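PDB 4YD8: protein PTHB1 from Homo sapiens, which forms part of the BBSome, a complex thought to act as a coat that sorts specific membrane proteins to the primary cilium. Local coordinates for residues I252-V255 with A261-V264; S263-G268 with I281-K286. All coordinates share one frame; numbering follows the deposited sequence.

Both contacts belong to one four-stranded antiparallel blade of the seven-bladed propeller, built from residues 249 to 286. Coming from the N terminus, strand 249-255 runs into a short connection of five residues, and contact 1 closes it by pairing 252-255 with 261-264. The chain continues along 263-268, turns back through strand 271-275 and turns again into 281-286; contact 2 closes this double turn by joining the second and fourth strands across the third. The two loops follow one another and overlap at Ser263 and Val264. Contact 1 is mainly a backbone pairing with side-chain packing on one face, contact 2 a meeting of side chains alone, and Arg282 of contact 2 reaches back to Ser262 of contact 1.

Contact 1: residues I252-V255 with A261-V264; sequences ICIV and ASSV
An antiparallel hairpin contact pairs the first two strands of a propeller blade near the end where strand 249-255 turns toward 263-268. Val255 and Ser263 are a hydrogen-bonded pair: Val255 N donates to Ser263 O at 3.0 Å, and Ser263 N returns a bond to Val255 O at 2.9 Å. Next along, Ile254 and Val264 form a non-hydrogen-bonded pair with their CA atoms 4.6 Å apart, and Ile254 CA directs its C-H at Ser263 O (3.4 Å). Ile252 and Val264 lie side by side on the same face. With chi1 of 179°, Val264 CG1 stands anti to its backbone N, and it meets Ile252 CG2 at 4.0 Å; the other branch, CG2, lies 4.4 Å from Ile254 CG1. Toward the turn, Ile254 CG2 packs against Ser263 O (3.6 Å) and near Ser262 OG (3.9 Å). This aliphatic face abuts the preceding blade through Ala189 and Leu198, whereas Cys253 and Val255 turn the other way, onto Pro296 of the next blade. A two-stranded hairpin with both faces packed between neighbouring sheets is characteristic of the inner half of a beta-propeller blade.

Contact 2: residues S263-G268 with I281-K286; sequences SVFVLG and IRFMKK
Phe265 brings its ring atom CE2 to within 4.1 Å of CZ, the far end of the Phe283 ring. The two rings meet at a slant, their planes turned about 67° from each other. Phe283 takes the less common chi1 of 67°, with CG lodged between the backbone N and the carbonyl carbon, and from there its ring extends toward strand 263-268. Arg282 reaches for the same strand beside it. Its chain starts extended and bends at CG-CD (chi3 -83°), which carries the guanidinium to the beginning of the strand, where NH2 hydrogen-bonds Ser262 O. NH1 is modelled only 2.3 Å from Ser263 OG; that spacing is too short for an ordinary hydrogen bond, and as Arg282 has two conformers the detail is doubtful. Arg282 and Phe283 both lie opposite Cys274 as a classic beta bulge, which is consistent with their side chains extending to the same side; both touch that residue. The contact thus bridges over strand 271-275 from the blade's outermost strand to its second, with Phe265 also against Phe294 and Pro296 of strand 291-298 and Phe283 against the loop residues Asp321 and Val322.

Contact 1: residues I252-V255 with A261-V264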
ATOM      1  N   ILE A 252      -5.313  -7.185   1.797  1.00 24.62           N
ATOM      2  CA  ILE A 252      -4.933  -7.462   3.181  1.00 28.55           C
ATOM      3  C   ILE A 252      -4.027  -6.344   3.659  1.00 33.26           C
ATOM      4  O   ILE A 252      -3.169  -5.884   2.913  1.00 33.85           O
ATOM      5  CB  ILE A 252      -4.157  -8.782   3.345  1.00 35.92           C
ATOM      6  CG1 ILE A 252      -4.943  -9.965   2.829  1.00 39.48           C
ATOM      7  CG2 ILE A 252      -3.773  -9.022   4.813  1.00 34.79           C
ATOM      8  CD1 ILE A 252      -4.024 -11.153   2.567  1.00 41.25           C
ATOM      9  N   CYS A 253      -4.209  -5.924   4.903  1.00 25.99           N
ATOM     10  CA  CYS A 253      -3.381  -4.878   5.500  1.00 26.57           C
ATOM     11  C   CYS A 253      -3.057  -5.292   6.930  1.00 33.68           C
ATOM     12  O   CYS A 253      -3.971  -5.502   7.726  1.00 35.98           O
ATOM     13  CB  CYS A 253      -4.122  -3.534   5.489  1.00 20.67           C
ATOM     14  SG  CYS A 253      -3.070  -2.131   6.065  1.00 41.35           S
ATOM     15  N   ILE A 254      -1.780  -5.414   7.274  1.00 25.67           N
ATOM     16  CA  ILE A 254      -1.434  -5.776   8.651  1.00 21.58           C
ATOM     17  C   ILE A 254      -0.966  -4.544   9.406  1.00 28.94           C
ATOM     18  O   ILE A 254      -0.016  -3.898   8.986  1.00 27.46           O
ATOM     19  CB  ILE A 254      -0.353  -6.849   8.700  1.00 30.34           C
ATOM     20  CG1 ILE A 254      -0.859  -8.113   7.975  1.00 32.79           C
ATOM     21  CG2 ILE A 254       0.016  -7.168  10.151  1.00 26.47           C
ATOM     22  CD1 ILE A 254       0.173  -9.168   7.824  1.00 41.42           C
ATOM     23  N   VAL A 255      -1.631  -4.230  10.518  1.00 24.10           N
ATOM     24  CA  VAL A 255      -1.319  -3.012  11.281  1.00 27.87           C
ATOM     25  C   VAL A 255      -1.251  -3.255  12.791  1.00 35.36           C
ATOM     26  O   VAL A 255      -1.891  -4.156  13.322  1.00 39.06           O
ATOM     27  CB  VAL A 255      -2.371  -1.898  11.042  1.00 39.63           C
ATOM     28  CG1 VAL A 255      -2.529  -1.586   9.574  1.00 33.83           C
ATOM     29  CG2 VAL A 255      -3.699  -2.309  11.620  1.00 45.28           C
ATOM     30  N   ALA A 261      -1.035  -4.353  20.007  1.00 80.63           N
ATOM     31  CA  ALA A 261      -1.504  -5.677  19.594  1.00 82.53           C
ATOM     32  C   ALA A 261      -1.820  -5.719  18.101  1.00 73.88           C
ATOM     33  O   ALA A 261      -2.658  -4.959  17.609  1.00 81.84           O
ATOM     34  CB  ALA A 261      -2.723  -6.087  20.403  1.00 89.48           C
ATOM     35  N   SER A 262      -1.155  -6.630  17.395  1.00 58.23           N
ATOM     36  CA  SER A 262      -1.187  -6.684  15.935  1.00 58.35           C
ATOM     37  C   SER A 262      -2.519  -7.207  15.371  1.00 59.01           C
ATOM     38  O   SER A 262      -3.189  -8.045  15.989  1.00 65.30           O
ATOM     39  CB  SER A 262      -0.021  -7.551  15.438  1.00 62.96           C
ATOM     40  OG  SER A 262       0.247  -7.337  14.064  1.00 65.07           O
ATOM     41  N   SER A 263      -2.905  -6.703  14.198  1.00 40.32           N
ATOM     42  CA  SER A 263      -4.147  -7.130  13.565  1.00 35.88           C
ATOM     43  C   SER A 263      -3.991  -7.345  12.065  1.00 30.91           C
ATOM     44  O   SER A 263      -3.347  -6.560  11.361  1.00 31.10           O
ATOM     45  CB  SER A 263      -5.262  -6.109  13.803  1.00 43.69           C
ATOM     46  OG  SER A 263      -5.716  -6.119  15.142  1.00 43.72           O
ATOM     47  N   VAL A 264      -4.611  -8.413  11.586  1.00 26.35           N
ATOM     48  CA  VAL A 264      -4.666  -8.715  10.168  1.00 26.19           C
ATOM     49  C   VAL A 264      -5.993  -8.240   9.599  1.00 28.17           C
ATOM     50  O   VAL A 264      -7.032  -8.802   9.920  1.00 30.79           O
ATOM     51  CB  VAL A 264      -4.534 -10.227   9.909  1.00 25.24           C
ATOM     52  CG1 VAL A 264      -4.620 -10.507   8.427  1.00 26.05           C
ATOM     53  CG2 VAL A 264      -3.229 -10.751  10.503  1.00 31.13           C
TER

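Contact 2: residues S263-G268 with I281-K286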
ATOM      1  N   SER A 263      -2.905  -6.703  14.198  1.00 40.32           N
ATOM      2  CA  SER A 263      -4.147  -7.130  13.565  1.00 35.88           C
ATOM      3  C   SER A 263      -3.991  -7.345  12.065  1.00 30.91           C
ATOM      4  O   SER A 263      -3.347  -6.560  11.361  1.00 31.10           O
ATOM      5  CB  SER A 263      -5.262  -6.109  13.803  1.00 43.69           C
ATOM      6  OG  SER A 263      -5.716  -6.119  15.142  1.00 43.72           O
ATOM      7  N   VAL A 264      -4.611  -8.413  11.586  1.00 26.35           N
ATOM      8  CA  VAL A 264      -4.666  -8.715  10.168  1.00 26.19           C
ATOM      9  C   VAL A 264      -5.993  -8.240   9.599  1.00 28.17           C
ATOM     10  O   VAL A 264      -7.032  -8.802   9.920  1.00 30.79           O
ATOM     11  CB  VAL A 264      -4.534 -10.227   9.909  1.00 25.24           C
ATOM     12  CG1 VAL A 264      -4.620 -10.507   8.427  1.00 26.05           C
ATOM     13  CG2 VAL A 264      -3.229 -10.751  10.503  1.00 31.13           C
ATOM     14  N   PHE A 265      -5.990  -7.199   8.777  1.00 21.60           N
ATOM     15  CA  PHE A 265      -7.267  -6.762   8.213  1.00 22.01           C
ATOM     16  C   PHE A 265      -7.434  -7.321   6.819  1.00 22.14           C
ATOM     17  O   PHE A 265      -6.491  -7.290   6.021  1.00 23.84           O
ATOM     18  CB  PHE A 265      -7.364  -5.242   8.201  1.00 21.70           C
ATOM     19  CG  PHE A 265      -7.577  -4.659   9.557  1.00 25.31           C
ATOM     20  CD1 PHE A 265      -6.508  -4.451  10.411  1.00 30.18           C
ATOM     21  CD2 PHE A 265      -8.850  -4.349   9.989  1.00 28.80           C
ATOM     22  CE1 PHE A 265      -6.718  -3.914  11.677  1.00 32.54           C
ATOM     23  CE2 PHE A 265      -9.054  -3.806  11.238  1.00 33.16           C
ATOM     24  CZ  PHE A 265      -7.992  -3.610  12.078  1.00 27.50           C
ATOM     25  N   VAL A 266      -8.627  -7.855   6.540  1.00 22.92           N
ATOM     26  CA  VAL A 266      -8.942  -8.374   5.221  1.00 22.26           C
ATOM     27  C   VAL A 266     -10.164  -7.669   4.649  1.00 21.29           C
ATOM     28  O   VAL A 266     -11.225  -7.599   5.284  1.00 22.21           O
ATOM     29  CB  VAL A 266      -9.189  -9.897   5.244  1.00 22.98           C
ATOM     30  CG1 VAL A 266      -9.445 -10.401   3.816  1.00 22.75           C
ATOM     31  CG2 VAL A 266      -7.971 -10.600   5.848  1.00 25.45           C
ATOM     32  N   LEU A 267      -9.987  -7.097   3.465  1.00 20.02           N
ATOM     33  CA  LEU A 267     -11.099  -6.520   2.730  1.00 25.16           C
ATOM     34  C   LEU A 267     -11.667  -7.550   1.767  1.00 26.13           C
ATOM     35  O   LEU A 267     -11.047  -7.843   0.750  1.00 26.07           O
ATOM     36  CB  LEU A 267     -10.666  -5.288   1.944  1.00 22.74           C
ATOM     37  CG  LEU A 267     -11.822  -4.571   1.222  1.00 22.38           C
ATOM     38  CD1 LEU A 267     -12.818  -3.992   2.249  1.00 24.77           C
ATOM     39  CD2 LEU A 267     -11.294  -3.465   0.296  1.00 26.66           C
ATOM     40  N   GLY A 268     -12.842  -8.086   2.081  1.00 23.46           N
ATOM     41  CA  GLY A 268     -13.494  -9.037   1.199  1.00 25.51           C
ATOM     42  C   GLY A 268     -14.459  -8.325   0.272  1.00 27.90           C
ATOM     43  O   GLY A 268     -14.698  -7.126   0.412  1.00 26.60           O
ATOM     44  N   ILE A 281     -10.892 -14.815  14.172  1.00 26.18           N
ATOM     45  CA  ILE A 281     -11.547 -13.550  13.899  0.68 26.68           C
ATOM     46  C   ILE A 281     -11.683 -12.742  15.182  1.00 27.22           C
ATOM     47  O   ILE A 281     -12.127 -13.255  16.207  1.00 28.29           O
ATOM     48  CB  ILE A 281     -12.931 -13.745  13.274  0.68 28.35           C
ATOM     49  CG1 ILE A 281     -12.812 -14.518  11.962  0.68 28.51           C
ATOM     50  CG2 ILE A 281     -13.545 -12.403  13.004  0.68 28.86           C
ATOM     51  CD1 ILE A 281     -14.159 -14.938  11.396  0.68 33.69           C
ATOM     52  N   ARG A 282     -11.259 -11.476  15.127  1.00 23.24           N
ATOM     53  CA  ARG A 282     -11.455 -10.566  16.248  0.60 23.67           C
ATOM     54  C   ARG A 282     -12.804  -9.850  16.078  1.00 25.55           C
ATOM     55  O   ARG A 282     -13.606  -9.789  17.008  1.00 25.15           O
ATOM     56  CB  ARG A 282     -10.299  -9.558  16.347  0.60 23.41           C
ATOM     57  CG  ARG A 282     -10.305  -8.717  17.632  0.60 33.85           C
ATOM     58  CD  ARG A 282      -9.181  -7.670  17.644  0.60 42.47           C
ATOM     59  NE  ARG A 282      -7.885  -8.199  18.076  0.60 46.39           N
ATOM     60  CZ  ARG A 282      -6.813  -8.283  17.294  0.60 41.81           C
ATOM     61  NH1 ARG A 282      -6.879  -7.885  16.035  0.60 39.95           N
ATOM     62  NH2 ARG A 282      -5.674  -8.766  17.766  0.60 45.98           N
ATOM     63  N   PHE A 283     -13.043  -9.310  14.889  1.00 24.20           N
ATOM     64  CA  PHE A 283     -14.392  -8.847  14.546  1.00 23.08           C
ATOM     65  C   PHE A 283     -14.585  -8.871  13.034  1.00 28.00           C
ATOM     66  O   PHE A 283     -13.618  -8.963  12.263  1.00 26.37           O
ATOM     67  CB  PHE A 283     -14.700  -7.442  15.130  1.00 23.34           C
ATOM     68  CG  PHE A 283     -13.888  -6.312  14.534  1.00 25.52           C
ATOM     69  CD1 PHE A 283     -14.122  -5.861  13.243  1.00 24.46           C
ATOM     70  CD2 PHE A 283     -12.931  -5.657  15.302  1.00 26.60           C
ATOM     71  CE1 PHE A 283     -13.384  -4.810  12.707  1.00 25.91           C
ATOM     72  CE2 PHE A 283     -12.191  -4.610  14.768  1.00 26.78           C
ATOM     73  CZ  PHE A 283     -12.422  -4.191  13.473  1.00 23.56           C
HETATM   74  N   MSE A 284     -15.836  -8.812  12.603  1.00 23.35           N
HETATM   75  CA  MSE A 284     -16.126  -8.719  11.183  0.73 22.50           C
HETATM   76  C   MSE A 284     -17.404  -7.926  10.985  1.00 22.99           C
HETATM   77  O   MSE A 284     -18.227  -7.808  11.897  1.00 23.74           O
HETATM   78  CB  MSE A 284     -16.243 -10.117  10.554  0.73 25.92           C
HETATM   79  CG  MSE A 284     -17.508 -10.830  10.927  0.73 23.73           C
HETATM   80 SE   MSE A 284     -17.633 -12.611  10.092  0.73 32.20          SE
HETATM   81  CE  MSE A 284     -17.956 -12.014   8.288  0.73 24.25           C
ATOM     82  N   LYS A 285     -17.546  -7.356   9.799  1.00 23.63           N
ATOM     83  CA  LYS A 285     -18.634  -6.468   9.479  1.00 26.49           C
ATOM     84  C   LYS A 285     -19.093  -6.695   8.042  1.00 24.61           C
ATOM     85  O   LYS A 285     -18.278  -6.618   7.123  1.00 24.66           O
ATOM     86  CB  LYS A 285     -18.165  -5.020   9.661  1.00 28.43           C
ATOM     87  CG  LYS A 285     -18.963  -3.981   8.897  1.00 39.62           C
ATOM     88  CD  LYS A 285     -20.314  -3.769   9.519  1.00 49.42           C
ATOM     89  CE  LYS A 285     -20.867  -2.398   9.136  1.00 54.54           C
ATOM     90  NZ  LYS A 285     -22.178  -2.180   9.788  1.00 57.04           N
ATOM     91  N   LYS A 286     -20.386  -6.966   7.853  1.00 25.35           N
ATOM     92  CA  LYS A 286     -20.952  -7.035   6.514  0.54 26.20           C
ATOM     93  C   LYS A 286     -21.012  -5.640   5.913  1.00 30.12           C
ATOM     94  O   LYS A 286     -21.498  -4.709   6.535  1.00 27.46           O
ATOM     95  CB  LYS A 286     -22.345  -7.663   6.538  0.54 26.41           C
ATOM     96  CG  LYS A 286     -23.085  -7.577   5.210  0.54 31.81           C
ATOM     97  CD  LYS A 286     -24.375  -8.385   5.227  0.54 33.26           C
ATOM     98  CE  LYS A 286     -25.037  -8.397   3.853  0.54 38.24           C
ATOM     99  NZ  LYS A 286     -24.084  -8.852   2.799  0.54 40.39           N
TER